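Local atomic coordinates of beta-galactosidase (Geobacillus stearothermophilus, PDB entry 4OIF), a protein that probably hydrolyses terminal non-reducing beta-D-galactose residues from beta-D-galactosides, as an intracellular, zinc-binding member of glycoside hydrolase family 42 that assembles as a homotrimer. Residues A[164-167]-A[168-171]; A[170-173]-A[174-178]; A[198-202]-A[203-207]; A[227-230]-A[231-235]. All coordinates share one frame; numbering follows the deposited sequence. Where two conformers were deposited one is given.

Contact 1: residues A[164-167]-A[168-171]. With ZN (zinc ion), chain D.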
loop_
_atom_site.group_PDB
_atom_site.type_symbol
_atom_site.label_atom_id
_atom_site.label_comp_id
_atom_site.label_asym_id
_atom_site.label_seq_id
_atom_site.Cartn_x
_atom_site.Cartn_y
_atom_site.Cartn_z
ATOM N N HIS A 164 -16.906 18.463 -1.277
ATOM C CA HIS A 164 -18.123 17.669 -1.200
ATOM C C HIS A 164 -19.055 18.143 -0.096
ATOM O O HIS A 164 -19.955 17.414 0.306
ATOM C CB HIS A 164 -17.785 16.201 -0.956
ATOM C CG HIS A 164 -16.949 15.582 -2.027
ATOM N ND1 HIS A 164 -17.479 14.765 -3.003
ATOM C CD2 HIS A 164 -15.618 15.640 -2.263
ATOM C CE1 HIS A 164 -16.512 14.359 -3.804
ATOM N NE2 HIS A 164 -15.371 14.870 -3.373
ATOM N N CYS A 165 -18.828 19.351 0.406
ATOM C CA CYS A 165 -19.674 19.905 1.454
ATOM C C CYS A 165 -21.102 20.088 0.949
ATOM O O CYS A 165 -21.373 19.906 -0.245
ATOM C CB CYS A 165 -19.108 21.235 1.955
ATOM S SG CYS A 165 -19.351 22.630 0.871
ATOM N N ASN A 166 -22.011 20.463 1.850
ATOM C CA ASN A 166 -23.418 20.535 1.466
ATOM C C ASN A 166 -23.689 21.682 0.483
ATOM O O ASN A 166 -24.615 21.583 -0.343
ATOM C CB ASN A 166 -24.305 20.643 2.706
ATOM C CG ASN A 166 -24.319 19.355 3.532
ATOM O OD1 ASN A 166 -24.149 18.250 3.003
ATOM N ND2 ASN A 166 -24.525 19.495 4.838
ATOM N N LEU A 167 -22.858 22.722 0.524
ATOM C CA LEU A 167 -22.937 23.812 -0.435
ATOM C C LEU A 167 -22.671 23.286 -1.838
ATOM O O LEU A 167 -23.421 23.545 -2.792
ATOM C CB LEU A 167 -21.929 24.898 -0.072
ATOM C CG LEU A 167 -22.174 25.581 1.274
ATOM C CD1 LEU A 167 -21.325 26.836 1.387
ATOM C CD2 LEU A 167 -23.640 25.911 1.436
ATOM N N CYS A 168 -21.590 22.523 -1.940
ATOM C CA CYS A 168 -21.202 21.879 -3.179
ATOM C C CYS A 168 -22.202 20.808 -3.635
ATOM O O CYS A 168 -22.385 20.615 -4.837
ATOM C CB CYS A 168 -19.797 21.279 -3.029
ATOM S SG CYS A 168 -18.460 22.546 -2.918
ATOM N N GLN A 169 -22.835 20.113 -2.694
ATOM C CA GLN A 169 -23.840 19.113 -3.045
ATOM C C GLN A 169 -25.013 19.811 -3.707
ATOM O O GLN A 169 -25.549 19.345 -4.737
ATOM C CB GLN A 169 -24.324 18.337 -1.811
ATOM C CG GLN A 169 -23.230 17.568 -1.072
ATOM C CD GLN A 169 -22.674 16.420 -1.876
ATOM O OE1 GLN A 169 -23.358 15.858 -2.727
ATOM N NE2 GLN A 169 -21.423 16.062 -1.612
ATOM N N GLU A 170 -25.419 20.932 -3.110
ATOM C CA GLU A 170 -26.536 21.668 -3.676
ATOM C C GLU A 170 -26.175 22.231 -5.047
ATOM O O GLU A 170 -26.972 22.136 -5.989
ATOM C CB GLU A 170 -27.003 22.771 -2.731
ATOM C CG GLU A 170 -28.225 22.358 -1.907
ATOM C CD GLU A 170 -29.366 21.804 -2.779
ATOM O OE1 GLU A 170 -29.604 22.355 -3.884
ATOM O OE2 GLU A 170 -30.020 20.815 -2.368
ATOM N N ALA A 171 -24.965 22.772 -5.169
ATOM C CA ALA A 171 -24.512 23.308 -6.455
ATOM C C ALA A 171 -24.433 22.225 -7.556
ATOM O O ALA A 171 -24.744 22.486 -8.724
ATOM C CB ALA A 171 -23.158 24.006 -6.287
HETATM ZN ZN ZN D . -17.733 22.925 -0.848
#
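Cys165 and Cys168 share one zinc ion, bound by Cys165 SG at 2.4 Å and by Cys168 SG at 2.2 Å; Cys123 and Cys163 complete the four-sulfur site. The two sulfurs reach the metal from different rotamers: Cys165 SG sits between its own backbone N and carbonyl carbon (chi1 75°), whereas Cys168 SG lies anti to the carbonyl carbon. The same Cys165 rotamer lets its sulfur cap the helix, because Cys168 N donates to Cys165 SG over 3.6 Å, an N-H...S bond that would be expected to temper the negative charge of the thiolate. Gln169 ties down the residue ahead of the cap. Its chain bends at chi2 (-67°) and brings NE2 back to His164 O at 2.8 Å in an almost straight bond; the oxygen lies in the amide plane, but the donor stands above the carbonyl plane of His164. Ser208 bonds both Gln169 NE2 and His164 ND1, fixing the turn of the imidazole, which also stacks on Trp224. Regular helical bonds then begin with Gln169 N to Cys165 O, 2.9 Å. Outward, Cys168 packs on Phe124 and Thr125, while Asn166 and Leu167 are exposed. A CxxC pair whose first cysteine is the N-cap of helix 166-179 is characteristic of Cys4 zinc sites, here probably a structural one within the TIM-barrel domain of a GH42 enzyme.

Contact 2: residues A[170-173]-A[174-178]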
loop_
_atom_site.group_PDB
_atom_site.type_symbol
_atom_site.label_atom_id
_atom_site.label_comp_id
_atom_site.label_asym_id
_atom_site.label_seq_id
_atom_site.Cartn_x
_atom_site.Cartn_y
_atom_site.Cartn_z
ATOM N N GLU A 170 -25.419 20.932 -3.110
ATOM C CA GLU A 170 -26.536 21.668 -3.676
ATOM C C GLU A 170 -26.175 22.231 -5.047
ATOM O O GLU A 170 -26.972 22.136 -5.989
ATOM C CB GLU A 170 -27.003 22.771 -2.731
ATOM C CG GLU A 170 -28.225 22.358 -1.907
ATOM C CD GLU A 170 -29.366 21.804 -2.779
ATOM O OE1 GLU A 170 -29.604 22.355 -3.884
ATOM O OE2 GLU A 170 -30.020 20.815 -2.368
ATOM N N ALA A 171 -24.965 22.772 -5.169
ATOM C CA ALA A 171 -24.512 23.308 -6.455
ATOM C C ALA A 171 -24.433 22.225 -7.556
ATOM O O ALA A 171 -24.744 22.486 -8.724
ATOM C CB ALA A 171 -23.158 24.006 -6.287
ATOM N N PHE A 172 -24.014 21.021 -7.169
ATOM C CA PHE A 172 -23.971 19.865 -8.066
ATOM C C PHE A 172 -25.377 19.478 -8.509
ATOM O O PHE A 172 -25.612 19.188 -9.678
ATOM C CB PHE A 172 -23.280 18.677 -7.377
ATOM C CG PHE A 172 -23.143 17.456 -8.246
ATOM C CD1 PHE A 172 -22.624 17.554 -9.537
ATOM C CD2 PHE A 172 -23.498 16.202 -7.759
ATOM C CE1 PHE A 172 -22.483 16.422 -10.335
ATOM C CE2 PHE A 172 -23.359 15.067 -8.541
ATOM C CZ PHE A 172 -22.853 15.171 -9.841
ATOM N N ARG A 173 -26.319 19.489 -7.566
ATOM C CA ARG A 173 -27.716 19.236 -7.904
ATOM C C ARG A 173 -28.267 20.258 -8.894
ATOM O O ARG A 173 -28.934 19.881 -9.863
ATOM C CB ARG A 173 -28.572 19.211 -6.653
ATOM C CG ARG A 173 -28.560 17.872 -5.974
ATOM C CD ARG A 173 -29.386 17.872 -4.709
ATOM N NE ARG A 173 -28.842 16.890 -3.789
ATOM C CZ ARG A 173 -28.237 17.199 -2.652
ATOM N NH1 ARG A 173 -28.150 18.467 -2.270
ATOM N NH2 ARG A 173 -27.744 16.236 -1.885
ATOM N N GLU A 174 -27.981 21.539 -8.669
ATOM C CA GLU A 174 -28.456 22.571 -9.594
ATOM C C GLU A 174 -27.812 22.418 -10.969
ATOM O O GLU A 174 -28.467 22.599 -12.010
ATOM C CB GLU A 174 -28.195 23.968 -9.028
ATOM C CG GLU A 174 -29.091 24.302 -7.835
ATOM C CD GLU A 174 -30.571 24.159 -8.174
ATOM O OE1 GLU A 174 -30.985 24.714 -9.224
ATOM O OE2 GLU A 174 -31.308 23.478 -7.410
ATOM N N TRP A 175 -26.534 22.049 -10.959
ATOM C CA TRP A 175 -25.790 21.775 -12.182
ATOM C C TRP A 175 -26.443 20.640 -12.969
ATOM O O TRP A 175 -26.596 20.716 -14.189
ATOM C CB TRP A 175 -24.343 21.427 -11.835
ATOM C CG TRP A 175 -23.418 21.245 -13.002
ATOM C CD1 TRP A 175 -22.644 22.209 -13.596
ATOM C CD2 TRP A 175 -23.131 20.017 -13.696
ATOM N NE1 TRP A 175 -21.900 21.652 -14.609
ATOM C CE2 TRP A 175 -22.184 20.313 -14.695
ATOM C CE3 TRP A 175 -23.589 18.701 -13.573
ATOM C CZ2 TRP A 175 -21.690 19.344 -15.567
ATOM C CZ3 TRP A 175 -23.094 17.736 -14.437
ATOM C CH2 TRP A 175 -22.158 18.065 -15.427
ATOM N N LEU A 176 -26.850 19.597 -12.254
ATOM C CA LEU A 176 -27.441 18.432 -12.890
ATOM C C LEU A 176 -28.831 18.765 -13.428
ATOM O O LEU A 176 -29.227 18.277 -14.493
ATOM C CB LEU A 176 -27.496 17.250 -11.909
ATOM C CG LEU A 176 -26.192 16.464 -11.676
ATOM C CD1 LEU A 176 -26.378 15.477 -10.544
ATOM C CD2 LEU A 176 -25.717 15.733 -12.934
ATOM N N LYS A 177 -29.576 19.590 -12.697
ATOM C CA LYS A 177 -30.883 20.014 -13.177
ATOM C C LYS A 177 -30.740 20.804 -14.480
ATOM O O LYS A 177 -31.493 20.565 -15.428
ATOM C CB LYS A 177 -31.619 20.840 -12.125
ATOM C CG LYS A 177 -32.060 20.034 -10.926
ATOM C CD LYS A 177 -32.703 20.943 -9.925
ATOM C CE LYS A 177 -33.091 20.206 -8.667
ATOM N NZ LYS A 177 -33.481 21.170 -7.607
ATOM N N LYS A 178 -29.771 21.725 -14.529
ATOM C CA LYS A 178 -29.508 22.438 -15.774
ATOM C C LYS A 178 -29.135 21.467 -16.893
ATOM O O LYS A 178 -29.740 21.496 -17.956
ATOM C CB LYS A 178 -28.403 23.479 -15.597
ATOM C CG LYS A 178 -28.755 24.569 -14.582
ATOM C CD LYS A 178 -27.686 25.664 -14.517
ATOM C CE LYS A 178 -28.005 26.733 -13.462
ATOM N NZ LYS A 178 -27.621 26.337 -12.071
#
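Leu176 lays its CD1 methyl over one face of the Phe172 ring, 3.8 Å from the ring centroid, and this CH-pi contact is the tight part of the turn. Phe172 CG stands anti to its backbone nitrogen (chi1 -178°), which swings the ring along the helix toward Leu176; the methyl sits toward the rim, 3.6 Å from both CZ and CE2. Trp175 flanks the same ring more loosely, its CE3 lying 4.1 Å from Phe172 CE1. The more open side is built of charges instead. Arg173 NH1 forms a salt bridge with Glu170 OE2 at 3.0 Å, its hydrogen bond weak because the N-H points aside, and Arg173 NE bonds weakly to Ile206 O of the loop. Lys177 NZ meets Glu174 OE2 at 3.2 Å, on the syn side but tilted out of the carboxylate plane. Between these pairs, Glu170 OE1 and Glu174 OE2 come within 4.1 Å, a like-charge approach that the arginine and lysine probably offset. Helix 166-179 turns its aromatic side to helix 218-246, where Trp224 and Phe227 meet Phe172 and Asp230 takes the indole N-H of Trp175; Leu176 also reaches Leu187 and Trp191 of helix 184-191.

Contact 3: residues A[198-202]-A[203-207]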
loop_
_atom_site.group_PDB
_atom_site.type_symbol
_atom_site.label_atom_id
_atom_site.label_comp_id
_atom_site.label_asym_id
_atom_site.label_seq_id
_atom_site.Cartn_x
_atom_site.Cartn_y
_atom_site.Cartn_z
ATOM N N HIS A 198 -30.511 1.653 -8.192
ATOM C CA HIS A 198 -29.960 2.962 -7.890
ATOM C C HIS A 198 -30.799 4.114 -8.445
ATOM O O HIS A 198 -30.417 5.275 -8.319
ATOM C CB HIS A 198 -28.527 3.043 -8.426
ATOM C CG HIS A 198 -27.538 2.290 -7.589
ATOM N ND1 HIS A 198 -26.313 1.869 -8.068
ATOM C CD2 HIS A 198 -27.598 1.885 -6.298
ATOM C CE1 HIS A 198 -25.660 1.244 -7.104
ATOM N NE2 HIS A 198 -26.419 1.239 -6.021
ATOM N N THR A 199 -31.948 3.791 -9.033
ATOM C CA THR A 199 -32.817 4.804 -9.622
ATOM C C THR A 199 -33.190 5.905 -8.628
ATOM O O THR A 199 -33.656 5.636 -7.514
ATOM C CB THR A 199 -34.113 4.189 -10.175
ATOM O OG1 THR A 199 -33.799 3.091 -11.042
ATOM C CG2 THR A 199 -34.921 5.239 -10.937
ATOM N N TYR A 200 -32.972 7.149 -9.034
ATOM C CA TYR A 200 -33.260 8.279 -8.162
ATOM C C TYR A 200 -34.682 8.752 -8.377
ATOM O O TYR A 200 -35.111 8.932 -9.514
ATOM C CB TYR A 200 -32.280 9.425 -8.419
ATOM C CG TYR A 200 -30.840 9.089 -8.127
ATOM C CD1 TYR A 200 -30.373 8.990 -6.814
ATOM C CD2 TYR A 200 -29.937 8.867 -9.159
ATOM C CE1 TYR A 200 -29.039 8.690 -6.537
ATOM C CE2 TYR A 200 -28.605 8.571 -8.893
ATOM C CZ TYR A 200 -28.164 8.486 -7.585
ATOM O OH TYR A 200 -26.844 8.185 -7.327
ATOM N N THR A 201 -35.415 8.969 -7.293
ATOM C CA THR A 201 -36.801 9.404 -7.414
ATOM C C THR A 201 -37.000 10.829 -6.899
ATOM O O THR A 201 -38.113 11.346 -6.898
ATOM C CB THR A 201 -37.758 8.433 -6.684
ATOM O OG1 THR A 201 -37.214 8.072 -5.409
ATOM C CG2 THR A 201 -37.952 7.176 -7.515
ATOM N N ASP A 202 -35.914 11.470 -6.482
ATOM C CA ASP A 202 -35.953 12.885 -6.117
ATOM C C ASP A 202 -34.546 13.448 -6.191
ATOM O O ASP A 202 -33.595 12.787 -5.764
ATOM C CB ASP A 202 -36.529 13.088 -4.708
ATOM C CG ASP A 202 -36.842 14.553 -4.402
ATOM O OD1 ASP A 202 -35.940 15.305 -3.956
ATOM O OD2 ASP A 202 -38.005 14.952 -4.612
ATOM N N TRP A 203 -34.418 14.662 -6.719
ATOM C CA TRP A 203 -33.121 15.322 -6.860
ATOM C C TRP A 203 -32.335 15.425 -5.553
ATOM O O TRP A 203 -31.112 15.448 -5.565
ATOM C CB TRP A 203 -33.299 16.726 -7.434
ATOM C CG TRP A 203 -33.795 16.741 -8.828
ATOM C CD1 TRP A 203 -35.082 16.937 -9.239
ATOM C CD2 TRP A 203 -33.018 16.543 -10.016
ATOM N NE1 TRP A 203 -35.153 16.884 -10.610
ATOM C CE2 TRP A 203 -33.903 16.643 -11.113
ATOM C CE3 TRP A 203 -31.665 16.294 -10.260
ATOM C CZ2 TRP A 203 -33.477 16.501 -12.433
ATOM C CZ3 TRP A 203 -31.241 16.151 -11.578
ATOM C CH2 TRP A 203 -32.144 16.257 -12.643
ATOM N N SER A 204 -33.038 15.491 -4.429
ATOM C CA SER A 204 -32.382 15.560 -3.133
ATOM C C SER A 204 -31.607 14.289 -2.793
ATOM O O SER A 204 -30.786 14.292 -1.882
ATOM C CB SER A 204 -33.408 15.827 -2.033
ATOM O OG SER A 204 -34.308 14.741 -1.912
ATOM N N GLN A 205 -31.872 13.202 -3.509
ATOM C CA GLN A 205 -31.194 11.942 -3.214
ATOM C C GLN A 205 -29.806 11.899 -3.822
ATOM O O GLN A 205 -28.920 11.238 -3.304
ATOM C CB GLN A 205 -32.009 10.750 -3.713
ATOM C CG GLN A 205 -33.276 10.469 -2.919
ATOM C CD GLN A 205 -34.295 9.725 -3.744
ATOM O OE1 GLN A 205 -34.019 9.341 -4.882
ATOM N NE2 GLN A 205 -35.482 9.523 -3.189
ATOM N N ILE A 206 -29.613 12.611 -4.920
ATOM C CA ILE A 206 -28.334 12.581 -5.609
ATOM C C ILE A 206 -27.234 13.319 -4.842
ATOM O O ILE A 206 -27.354 14.504 -4.563
ATOM C CB ILE A 206 -28.459 13.191 -7.009
ATOM C CG1 ILE A 206 -29.503 12.409 -7.812
ATOM C CG2 ILE A 206 -27.098 13.205 -7.693
ATOM C CD1 ILE A 206 -29.943 13.079 -9.104
ATOM N N GLU A 207 -26.176 12.611 -4.471
ATOM C CA GLU A 207 -25.012 13.253 -3.873
ATOM C C GLU A 207 -23.764 12.875 -4.663
ATOM O O GLU A 207 -23.787 11.937 -5.459
ATOM C CB GLU A 207 -24.870 12.887 -2.381
ATOM C CG GLU A 207 -25.406 11.508 -1.975
ATOM C CD GLU A 207 -25.730 11.399 -0.475
ATOM O OE1 GLU A 207 -25.756 10.268 0.060
ATOM O OE2 GLU A 207 -25.973 12.443 0.165
HETATM O O HOH W 1 -25.756 9.869 -5.827
#
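Ile206 crosses Tyr200 at about a right angle and sets CG1 over the centre of the phenol ring, 3.6 Å from its centroid. His198 O lies over the opposite face. Gln205 instead passes along the ring edge, where its CB is 3.9 Å from Tyr200 CD1. Extended beyond CG, the glutamine runs back along the loop, its amide turned 39° from the ring plane: OE1 accepts from Thr201 N at 2.8 Å, and more weakly from Asp202 N, while NE2 donates in its own plane to Thr201 OG1, 3.2 Å away. With an alanine at Gln205, the backbone N-H of Thr201 would probably lose its acceptor. Asp202 swings CG anti to its own nitrogen (chi1 -169°), placing OD1 between Ser204 OG, 2.7 Å away, and Ser204 N at 2.9 Å, which approach from opposite faces of the carboxylate. The Ser204 N bond makes an Asx turn, and Gln205 N to Asp202 O, 2.9 Å, closes a beta turn. One water joins Tyr200 OH to Glu207 N. This loop between helices 184-191 and 218-246 lies against the first of them and helix 166-179, Ile206 touching Leu187 and Leu176, and Gln99 of a neighbouring subunit bonds Ser204 OG.

Contact 4: residues A[227-230]-A[231-235]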
loop_
_atom_site.group_PDB
_atom_site.type_symbol
_atom_site.label_atom_id
_atom_site.label_comp_id
_atom_site.label_asym_id
_atom_site.label_seq_id
_atom_site.Cartn_x
_atom_site.Cartn_y
_atom_site.Cartn_z
ATOM N N PHE A 227 -18.572 18.593 -13.289
ATOM C CA PHE A 227 -19.017 19.656 -12.408
ATOM C C PHE A 227 -17.847 20.270 -11.676
ATOM O O PHE A 227 -17.844 21.450 -11.416
ATOM C CB PHE A 227 -20.038 19.162 -11.388
ATOM C CG PHE A 227 -20.221 20.105 -10.227
ATOM C CD1 PHE A 227 -21.010 21.230 -10.354
ATOM C CD2 PHE A 227 -19.583 19.878 -9.024
ATOM C CE1 PHE A 227 -21.171 22.107 -9.292
ATOM C CE2 PHE A 227 -19.736 20.748 -7.969
ATOM C CZ PHE A 227 -20.536 21.862 -8.098
ATOM N N VAL A 228 -16.862 19.464 -11.323
ATOM C CA VAL A 228 -15.690 19.971 -10.634
ATOM C C VAL A 228 -14.976 20.968 -11.546
ATOM O O VAL A 228 -14.600 22.087 -11.113
ATOM C CB VAL A 228 -14.744 18.821 -10.217
ATOM C CG1 VAL A 228 -13.375 19.369 -9.808
ATOM C CG2 VAL A 228 -15.388 17.997 -9.094
ATOM N N THR A 229 -14.820 20.581 -12.812
ATOM C CA THR A 229 -14.258 21.510 -13.788
ATOM C C THR A 229 -15.078 22.809 -13.908
ATOM O O THR A 229 -14.535 23.915 -13.766
ATOM C CB THR A 229 -14.140 20.862 -15.177
ATOM O OG1 THR A 229 -13.043 19.945 -15.166
ATOM C CG2 THR A 229 -13.886 21.923 -16.251
ATOM N N ASP A 230 -16.380 22.669 -14.137
ATOM C CA ASP A 230 -17.249 23.827 -14.296
ATOM C C ASP A 230 -17.239 24.750 -13.081
ATOM O O ASP A 230 -17.181 25.957 -13.222
ATOM C CB ASP A 230 -18.681 23.390 -14.589
ATOM C CG ASP A 230 -18.892 23.026 -16.049
ATOM O OD1 ASP A 230 -17.979 23.283 -16.861
ATOM O OD2 ASP A 230 -19.970 22.488 -16.384
ATOM N N GLN A 231 -17.288 24.184 -11.889
ATOM C CA GLN A 231 -17.349 24.981 -10.694
ATOM C C GLN A 231 -16.010 25.674 -10.435
ATOM O O GLN A 231 -15.974 26.828 -9.954
ATOM C CB GLN A 231 -17.779 24.108 -9.502
ATOM C CG GLN A 231 -18.138 24.903 -8.249
ATOM C CD GLN A 231 -19.414 25.699 -8.332
ATOM O OE1 GLN A 231 -19.747 26.277 -9.363
ATOM N NE2 GLN A 231 -20.140 25.747 -7.218
ATOM N N THR A 232 -14.921 24.995 -10.800
ATOM C CA THR A 232 -13.593 25.616 -10.751
ATOM C C THR A 232 -13.513 26.828 -11.700
ATOM O O THR A 232 -13.096 27.924 -11.298
ATOM C CB THR A 232 -12.496 24.596 -11.108
ATOM O OG1 THR A 232 -12.441 23.598 -10.091
ATOM C CG2 THR A 232 -11.142 25.253 -11.211
ATOM N N ILE A 233 -13.953 26.636 -12.945
ATOM C CA ILE A 233 -13.959 27.716 -13.928
ATOM C C ILE A 233 -14.844 28.883 -13.487
ATOM O O ILE A 233 -14.447 30.043 -13.583
ATOM C CB ILE A 233 -14.425 27.231 -15.292
ATOM C CG1 ILE A 233 -13.441 26.203 -15.838
ATOM C CG2 ILE A 233 -14.547 28.400 -16.260
ATOM C CD1 ILE A 233 -13.777 25.732 -17.266
ATOM N N SER A 234 -16.029 28.571 -12.978
ATOM C CA SER A 234 -16.921 29.578 -12.399
ATOM C C SER A 234 -16.221 30.389 -11.287
ATOM O O SER A 234 -16.354 31.632 -11.233
ATOM C CB SER A 234 -18.193 28.907 -11.866
ATOM O OG SER A 234 -18.874 29.722 -10.923
ATOM N N PHE A 235 -15.472 29.694 -10.423
ATOM C CA PHE A 235 -14.691 30.379 -9.392
ATOM C C PHE A 235 -13.687 31.325 -10.021
ATOM O O PHE A 235 -13.498 32.456 -9.555
ATOM C CB PHE A 235 -13.959 29.384 -8.494
ATOM C CG PHE A 235 -13.268 30.018 -7.309
ATOM C CD1 PHE A 235 -12.002 30.581 -7.436
ATOM C CD2 PHE A 235 -13.878 30.030 -6.056
ATOM C CE1 PHE A 235 -11.365 31.169 -6.337
ATOM C CE2 PHE A 235 -13.242 30.607 -4.952
ATOM C CZ PHE A 235 -11.982 31.181 -5.098
#
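Gln231 sets its CB over one face of the Phe227 ring, toward the rim and 4.1 Å from the centroid, a CH-pi contact between successive turns. The two side chains run alongside each other in the same direction, each with CG anti to its backbone nitrogen (chi1 163° for Phe227), and the glutamine amide is turned 43° from the ring plane. With an alanine in place of Phe227, the CB and amide of Gln231 would probably lose the ring they lie against, leaving that side chain freer to turn. The second apolar pair lies on another side of the helix, where Thr229 CG2 meets Ile233 CD1 at 3.9 Å. This is the middle of helix 218-246, a long helix of the TIM-barrel domain leading into barrel strand 252-259. Among the hydrogen bonds, Val228 O is gripped twice: Thr232 N comes in at 2.9 Å and Thr232 OG1 at 2.8 Å, from opposite faces of the carbonyl plane, so the buried hydroxyl is satisfied by its own helix. Ile233 N bonds Thr229 O at 2.9 Å in the regular pattern. Other polar ends reach outward: Gln231 NE2 to Thr125, Thr229 OG1 to the backbone of Asp270, and Ser234 OG to Arg130.

Contacts 1 and 2 are successive parts of helix 166-179 and share Glu170 and Ala171, but their chemistry changes along it: metal and capping bonds at its start, then rings on one side and ion pairs on the other. Contact 4, the most buried, belongs to helix 218-246 and packs across both; Ala171 CB rests 3.6 Å from Gln231 NE2. Contact 3, a loop farther out at a subunit interface, draws much of its order from side chains bonding backbone and one another, beside turn bonds. It borders contact 2 through Arg173 and Trp203, touches contact 1 at Gln169 and Glu207, and stays about 9 Å from contact 4 at the nearest atoms.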